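Local structure of Ca(2+)/H(+) antiporter ChaA (Bacillus subtilis subsp. subtilis, 4KJR) at residues F5-V9 / A39-Y43; L106-V110 / E333-L338. The protein extrudes calcium across the cell membrane in exchange for external protons, forms a homotrimer, and transports neither sodium nor potassium. The protein carries 2 engineered substitutions. One frame throughout, in Å; residues are numbered along the deposited sequence.

Contact 1: residues F5-V9 / A39-Y43; sequences FFILV and ALASY
Phe5 meets Ser42 through CD1 and CE1 of its ring, the carbons nearest the serine hydroxyl, with CD1 3.3 Å from OG of Ser42, an oblique approach with no hydrogen bond. The ring also has a charged neighbour, Arg46, which forms a cation-pi contact with it one turn beyond the 39-43 segment. The carbonyl O of Phe5 lies in the plane of the Tyr43 ring, at its edge, 4.0 Å from CE2 of Tyr43.

At Phe6 the CB points away from the other helix, yet the ring returns to it: with CG beside the backbone N (chi1 -82°), one face is turned to Tyr43. The hydroxyl OH of Tyr43 stands over the centre of the Phe6 ring, 3.1 Å above its plane. The centroids are 5.8 Å apart and the planes 83° apart, so the pair is a T-shaped stack in which tyrosine supplies the edge.

Leu8 touches the partner through its stem, CB lying 3.7 Å from CB of Ala39. Val9 turns CG2 to the same methyl and, at an oblique angle, to the Tyr43 ring, where CG2 is 3.6 Å from CE2 of Tyr43.

No hydrogen bond joins the segments. Their axes approach to 9.4 Å at a signed angle of -123°, and Leu40 also packs on Val216, Val217 and Ile220 of helix 204-234. This is the crossing of two consecutive helices, 3-22 and 26-53, both predicted to span the membrane, a helical hairpin of a polytopic transporter with an aromatic T-shaped pair at its interface.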
ATOM      1  N   PHE A   5      31.794   8.184  23.631  1.00122.63           N
ATOM      2  CA  PHE A   5      31.573   6.740  23.660  1.00123.36           C
ATOM      3  C   PHE A   5      32.524   6.015  24.607  1.00121.86           C
ATOM      4  O   PHE A   5      32.129   5.046  25.261  1.00120.92           O
ATOM      5  CB  PHE A   5      31.650   6.160  22.244  1.00126.19           C
ATOM      6  CG  PHE A   5      30.693   6.806  21.280  1.00129.20           C
ATOM      7  CD1 PHE A   5      29.377   6.366  21.183  1.00129.07           C
ATOM      8  CD2 PHE A   5      31.104   7.871  20.479  1.00133.59           C
ATOM      9  CE1 PHE A   5      28.491   6.968  20.300  1.00131.63           C
ATOM     10  CE2 PHE A   5      30.222   8.478  19.595  1.00136.36           C
ATOM     11  CZ  PHE A   5      28.914   8.023  19.506  1.00135.13           C
ATOM     12  N   PHE A   6      33.766   6.493  24.687  1.00119.31           N
ATOM     13  CA  PHE A   6      34.745   5.951  25.630  1.00117.88           C
ATOM     14  C   PHE A   6      34.262   6.101  27.073  1.00116.27           C
ATOM     15  O   PHE A   6      34.346   5.157  27.865  1.00113.60           O
ATOM     16  CB  PHE A   6      36.105   6.634  25.461  1.00118.77           C
ATOM     17  CG  PHE A   6      36.938   6.074  24.341  1.00124.80           C
ATOM     18  CD1 PHE A   6      37.734   4.948  24.542  1.00128.41           C
ATOM     19  CD2 PHE A   6      36.949   6.685  23.090  1.00126.36           C
ATOM     20  CE1 PHE A   6      38.512   4.435  23.510  1.00131.17           C
ATOM     21  CE2 PHE A   6      37.723   6.178  22.055  1.00129.54           C
ATOM     22  CZ  PHE A   6      38.507   5.051  22.266  1.00129.75           C
ATOM     23  N   ILE A   7      33.745   7.289  27.393  1.00110.72           N
ATOM     24  CA  ILE A   7      33.221   7.606  28.722  1.00105.27           C
ATOM     25  C   ILE A   7      32.100   6.644  29.121  1.00111.22           C
ATOM     26  O   ILE A   7      32.071   6.149  30.249  1.00111.26           O
ATOM     27  CB  ILE A   7      32.710   9.066  28.794  1.00 99.70           C
ATOM     28  CG1 ILE A   7      33.784  10.036  28.285  1.00100.84           C
ATOM     29  CG2 ILE A   7      32.283   9.426  30.213  1.00 96.16           C
ATOM     30  CD1 ILE A   7      33.265  11.400  27.878  1.00100.67           C
ATOM     31  N   LEU A   8      31.198   6.366  28.181  1.00110.99           N
ATOM     32  CA  LEU A   8      30.005   5.570  28.458  1.00109.06           C
ATOM     33  C   LEU A   8      30.277   4.078  28.608  1.00110.18           C
ATOM     34  O   LEU A   8      29.592   3.403  29.377  1.00115.41           O
ATOM     35  CB  LEU A   8      28.927   5.821  27.398  1.00112.50           C
ATOM     36  CG  LEU A   8      28.225   7.183  27.419  1.00112.42           C
ATOM     37  CD1 LEU A   8      27.497   7.429  26.108  1.00110.23           C
ATOM     38  CD2 LEU A   8      27.268   7.302  28.598  1.00116.03           C
ATOM     39  N   VAL A   9      31.262   3.561  27.876  1.00108.45           N
ATOM     40  CA  VAL A   9      31.650   2.150  28.003  1.00110.63           C
ATOM     41  C   VAL A   9      32.322   1.907  29.353  1.00113.66           C
ATOM     42  O   VAL A   9      31.948   0.987  30.085  1.00111.56           O
ATOM     43  CB  VAL A   9      32.569   1.693  26.846  1.00110.43           C
ATOM     44  CG1 VAL A   9      33.225   0.350  27.156  1.00108.58           C
ATOM     45  CG2 VAL A   9      31.777   1.601  25.554  1.00111.93           C
ATOM     46  N   ALA A  39      26.420   2.577  23.649  1.00 88.36           N
ATOM     47  CA  ALA A  39      27.861   2.701  23.430  1.00 90.56           C
ATOM     48  C   ALA A  39      28.502   1.370  23.056  1.00 89.72           C
ATOM     49  O   ALA A  39      29.384   1.318  22.192  1.00 90.30           O
ATOM     50  CB  ALA A  39      28.534   3.288  24.662  1.00 88.70           C
ATOM     51  N   LEU A  40      28.046   0.299  23.702  1.00 86.41           N
ATOM     52  CA  LEU A  40      28.537  -1.046  23.414  1.00 87.28           C
ATOM     53  C   LEU A  40      28.198  -1.494  21.992  1.00 85.94           C
ATOM     54  O   LEU A  40      28.967  -2.222  21.373  1.00 81.30           O
ATOM     55  CB  LEU A  40      27.998  -2.045  24.442  1.00 86.22           C
ATOM     56  CG  LEU A  40      28.577  -1.958  25.857  1.00 84.86           C
ATOM     57  CD1 LEU A  40      27.733  -2.754  26.835  1.00 85.08           C
ATOM     58  CD2 LEU A  40      30.018  -2.445  25.871  1.00 84.86           C
ATOM     59  N   ALA A  41      27.049  -1.044  21.489  1.00 90.31           N
ATOM     60  CA  ALA A  41      26.614  -1.334  20.123  1.00 94.05           C
ATOM     61  C   ALA A  41      27.258  -0.384  19.113  1.00 95.63           C
ATOM     62  O   ALA A  41      27.450  -0.742  17.949  1.00 93.51           O
ATOM     63  CB  ALA A  41      25.098  -1.269  20.022  1.00 97.19           C
ATOM     64  N   SER A  42      27.579   0.827  19.569  1.00 98.16           N
ATOM     65  CA  SER A  42      28.317   1.804  18.768  1.00 96.26           C
ATOM     66  C   SER A  42      29.708   1.272  18.415  1.00 92.66           C
ATOM     67  O   SER A  42      30.208   1.500  17.312  1.00 88.66           O
ATOM     68  CB  SER A  42      28.423   3.134  19.514  1.00 98.09           C
ATOM     69  OG  SER A  42      29.176   4.078  18.769  1.00105.14           O
ATOM     70  N   TYR A  43      30.323   0.566  19.364  1.00 90.23           N
ATOM     71  CA  TYR A  43      31.562  -0.159  19.109  1.00 93.48           C
ATOM     72  C   TYR A  43      31.310  -1.407  18.268  1.00 92.94           C
ATOM     73  O   TYR A  43      31.978  -1.621  17.254  1.00 93.45           O
ATOM     74  CB  TYR A  43      32.272  -0.517  20.418  1.00 93.40           C
ATOM     75  CG  TYR A  43      33.115   0.609  20.968  1.00 93.14           C
ATOM     76  CD1 TYR A  43      34.400   0.848  20.476  1.00 92.27           C
ATOM     77  CD2 TYR A  43      32.627   1.442  21.971  1.00 95.65           C
ATOM     78  CE1 TYR A  43      35.178   1.884  20.973  1.00 95.50           C
ATOM     79  CE2 TYR A  43      33.393   2.484  22.474  1.00 99.06           C
ATOM     80  CZ  TYR A  43      34.668   2.698  21.974  1.00 98.73           C
ATOM     81  OH  TYR A  43      35.428   3.731  22.472  1.00100.57           O
TER

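Contact 2: residues L106-V110 / E333-L338; sequences LSFFV and EGATLL
Phe109 and Gly334 bring the two helices together, their CA atoms only 4.1 Å apart. Followed outward, the Phe109 side chain passes from Gly334 and Leu338 to Ala335. CB lies 3.8 Å from CA of Gly334 and equally close to CD1 of Leu338. CG is still beside that leucine methyl, at 3.9 Å from CD1 of Leu338. From here the ring divides its contacts: CD2 stays near Leu338 CD1, while CD1 of Phe109 reaches the backbone N of Ala335 at 3.7 Å. Farther out, CE1 of Phe109 is 4.0 Å from CB of Ala335. The first torsion explains this path, since CG stands opposite the backbone N (chi1 -177°) and carries the ring along the surface of the other helix. Leu338 runs across it at about a right angle.

At Gly334 no side chain stands between the backbones, and the axes come within 7.3 Å at a signed angle of -141°. Phe108 flanks the glycine as well, its CB 3.9 Å from CA of Gly334. Its CD1 then passes obliquely by CG of Glu333 and CD1 of Leu337, while the glutamate carboxylate leads away from the interface. Leu106 closes the other end, its CD1 3.9 Å from CD2 of Leu338.

The contact joins the C-terminal end of helix 85-110 to the first turns of helix 333-350. Phe108, Glu333 and Leu337 share a neighbour in Ile323 of helix 307-324, whereas Leu106 rests on Ile260 of helix 258-261. Ala335 also packs on Leu169 of a neighbouring subunit, so the start of helix 333-350 also takes part in a subunit contact of the trimer.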
ATOM      1  N   LEU A 106      17.892  10.657  10.272  1.00 81.38           N
ATOM      2  CA  LEU A 106      18.942  11.425  10.934  1.00 79.44           C
ATOM      3  C   LEU A 106      20.079  11.712   9.962  1.00 81.67           C
ATOM      4  O   LEU A 106      20.601  12.824   9.929  1.00 86.57           O
ATOM      5  CB  LEU A 106      19.455  10.689  12.175  1.00 82.60           C
ATOM      6  CG  LEU A 106      19.789  11.472  13.452  1.00 82.58           C
ATOM      7  CD1 LEU A 106      18.814  12.613  13.716  1.00 76.61           C
ATOM      8  CD2 LEU A 106      19.791  10.508  14.629  1.00 83.25           C
ATOM      9  N   SER A 107      20.451  10.716   9.163  1.00 81.08           N
ATOM     10  CA  SER A 107      21.464  10.899   8.127  1.00 81.09           C
ATOM     11  C   SER A 107      21.064  11.986   7.134  1.00 84.73           C
ATOM     12  O   SER A 107      21.795  12.959   6.968  1.00 92.39           O
ATOM     13  CB  SER A 107      21.739   9.593   7.389  1.00 81.15           C
ATOM     14  OG  SER A 107      22.357   8.658   8.243  1.00 81.97           O
ATOM     15  N   PHE A 108      19.906  11.824   6.492  1.00 84.37           N
ATOM     16  CA  PHE A 108      19.408  12.787   5.501  1.00 86.08           C
ATOM     17  C   PHE A 108      19.344  14.199   6.077  1.00 86.98           C
ATOM     18  O   PHE A 108      19.757  15.157   5.428  1.00 88.50           O
ATOM     19  CB  PHE A 108      18.007  12.398   5.010  1.00 87.78           C
ATOM     20  CG  PHE A 108      17.961  11.157   4.156  1.00 90.03           C
ATOM     21  CD1 PHE A 108      16.860  10.921   3.338  1.00 91.26           C
ATOM     22  CD2 PHE A 108      18.997  10.223   4.162  1.00 87.70           C
ATOM     23  CE1 PHE A 108      16.789   9.781   2.552  1.00 90.44           C
ATOM     24  CE2 PHE A 108      18.931   9.084   3.376  1.00 87.49           C
ATOM     25  CZ  PHE A 108      17.825   8.864   2.569  1.00 89.58           C
ATOM     26  N   PHE A 109      18.830  14.316   7.299  1.00 87.28           N
ATOM     27  CA  PHE A 109      18.604  15.615   7.917  1.00 91.84           C
ATOM     28  C   PHE A 109      19.889  16.326   8.326  1.00 96.57           C
ATOM     29  O   PHE A 109      20.066  17.505   8.015  1.00 99.65           O
ATOM     30  CB  PHE A 109      17.671  15.497   9.123  1.00 91.43           C
ATOM     31  CG  PHE A 109      17.339  16.819   9.757  1.00 97.36           C
ATOM     32  CD1 PHE A 109      16.454  17.694   9.136  1.00 99.33           C
ATOM     33  CD2 PHE A 109      17.913  17.190  10.971  1.00 99.49           C
ATOM     34  CE1 PHE A 109      16.147  18.916   9.710  1.00104.38           C
ATOM     35  CE2 PHE A 109      17.606  18.410  11.555  1.00102.26           C
ATOM     36  CZ  PHE A 109      16.721  19.273  10.924  1.00107.12           C
ATOM     37  N   VAL A 110      20.768  15.612   9.029  1.00100.27           N
ATOM     38  CA  VAL A 110      21.997  16.195   9.564  1.00 97.58           C
ATOM     39  C   VAL A 110      22.864  16.711   8.415  1.00100.10           C
ATOM     40  O   VAL A 110      23.298  17.862   8.432  1.00104.91           O
ATOM     41  CB  VAL A 110      22.758  15.196  10.473  1.00 97.22           C
ATOM     42  CG1 VAL A 110      24.123  14.827   9.903  1.00 99.92           C
ATOM     43  CG2 VAL A 110      22.887  15.750  11.882  1.00 99.06           C
ATOM     44  N   GLU A 333      14.107  16.449   3.839  1.00 98.09           N
ATOM     45  CA  GLU A 333      13.910  15.058   3.450  1.00 93.48           C
ATOM     46  C   GLU A 333      13.931  14.219   4.718  1.00 92.90           C
ATOM     47  O   GLU A 333      13.156  13.274   4.865  1.00 93.29           O
ATOM     48  CB  GLU A 333      15.043  14.606   2.534  1.00 95.66           C
ATOM     49  CG  GLU A 333      14.634  13.666   1.413  1.00 98.24           C
ATOM     50  CD  GLU A 333      14.081  14.401   0.207  1.00 96.43           C
ATOM     51  OE1 GLU A 333      12.948  14.917   0.293  1.00 95.81           O
ATOM     52  OE2 GLU A 333      14.775  14.455  -0.829  1.00 95.10           O
ATOM     53  N   GLY A 334      14.827  14.586   5.632  1.00 90.67           N
ATOM     54  CA  GLY A 334      14.966  13.917   6.914  1.00 89.23           C
ATOM     55  C   GLY A 334      13.907  14.351   7.899  1.00 88.74           C
ATOM     56  O   GLY A 334      13.359  13.522   8.635  1.00 84.59           O
ATOM     57  N   ALA A 335      13.621  15.654   7.916  1.00 88.06           N
ATOM     58  CA  ALA A 335      12.638  16.224   8.839  1.00 88.90           C
ATOM     59  C   ALA A 335      11.287  15.536   8.697  1.00 86.48           C
ATOM     60  O   ALA A 335      10.653  15.187   9.696  1.00 84.01           O
ATOM     61  CB  ALA A 335      12.499  17.724   8.628  1.00 90.73           C
ATOM     62  N   THR A 336      10.869  15.333   7.450  1.00 83.26           N
ATOM     63  CA  THR A 336       9.651  14.596   7.152  1.00 82.93           C
ATOM     64  C   THR A 336       9.743  13.224   7.811  1.00 81.88           C
ATOM     65  O   THR A 336       8.847  12.824   8.555  1.00 84.32           O
ATOM     66  CB  THR A 336       9.438  14.428   5.636  1.00 83.30           C
ATOM     67  OG1 THR A 336      10.301  15.319   4.921  1.00 85.20           O
ATOM     68  CG2 THR A 336       8.005  14.736   5.267  1.00 84.45           C
ATOM     69  N   LEU A 337      10.855  12.532   7.575  1.00 82.52           N
ATOM     70  CA  LEU A 337      11.064  11.193   8.128  1.00 77.93           C
ATOM     71  C   LEU A 337      11.048  11.195   9.650  1.00 75.30           C
ATOM     72  O   LEU A 337      10.244  10.493  10.251  1.00 77.70           O
ATOM     73  CB  LEU A 337      12.359  10.562   7.605  1.00 75.44           C
ATOM     74  CG  LEU A 337      12.484  10.169   6.129  1.00 73.58           C
ATOM     75  CD1 LEU A 337      13.843   9.534   5.881  1.00 71.97           C
ATOM     76  CD2 LEU A 337      11.375   9.226   5.685  1.00 75.54           C
ATOM     77  N   LEU A 338      11.909  12.006  10.263  1.00 74.20           N
ATOM     78  CA  LEU A 338      12.038  12.054  11.726  1.00 72.97           C
ATOM     79  C   LEU A 338      10.704  12.308  12.416  1.00 72.90           C
ATOM     80  O   LEU A 338      10.404  11.722  13.467  1.00 66.46           O
ATOM     81  CB  LEU A 338      13.052  13.120  12.133  1.00 73.57           C
ATOM     82  CG  LEU A 338      14.512  12.755  11.860  1.00 76.54           C
ATOM     83  CD1 LEU A 338      15.330  14.013  11.652  1.00 76.82           C
ATOM     84  CD2 LEU A 338      15.102  11.902  12.975  1.00 78.13           C
TER

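How the contacts relate
Contacts 1 and 2 are both partly buried, their centres 17 and 18 Å from the centre of the chain; neither is wholly core or wholly surface. They share no helix and do not touch, with nearest atoms about 11 Å apart. Contact 1 joins consecutive helices, 3-22 and 26-53, at a wide axial separation filled by aromatic rings, with a serine hydroxyl against one of them. Contact 2 brings together helices far apart in sequence, its segments 223 residues apart, and replaces reach by closeness at a glycine, with aliphatic and phenyl groups around it. Neither uses a hydrogen bond across its segments, but contact 2 alone has another subunit packed against it.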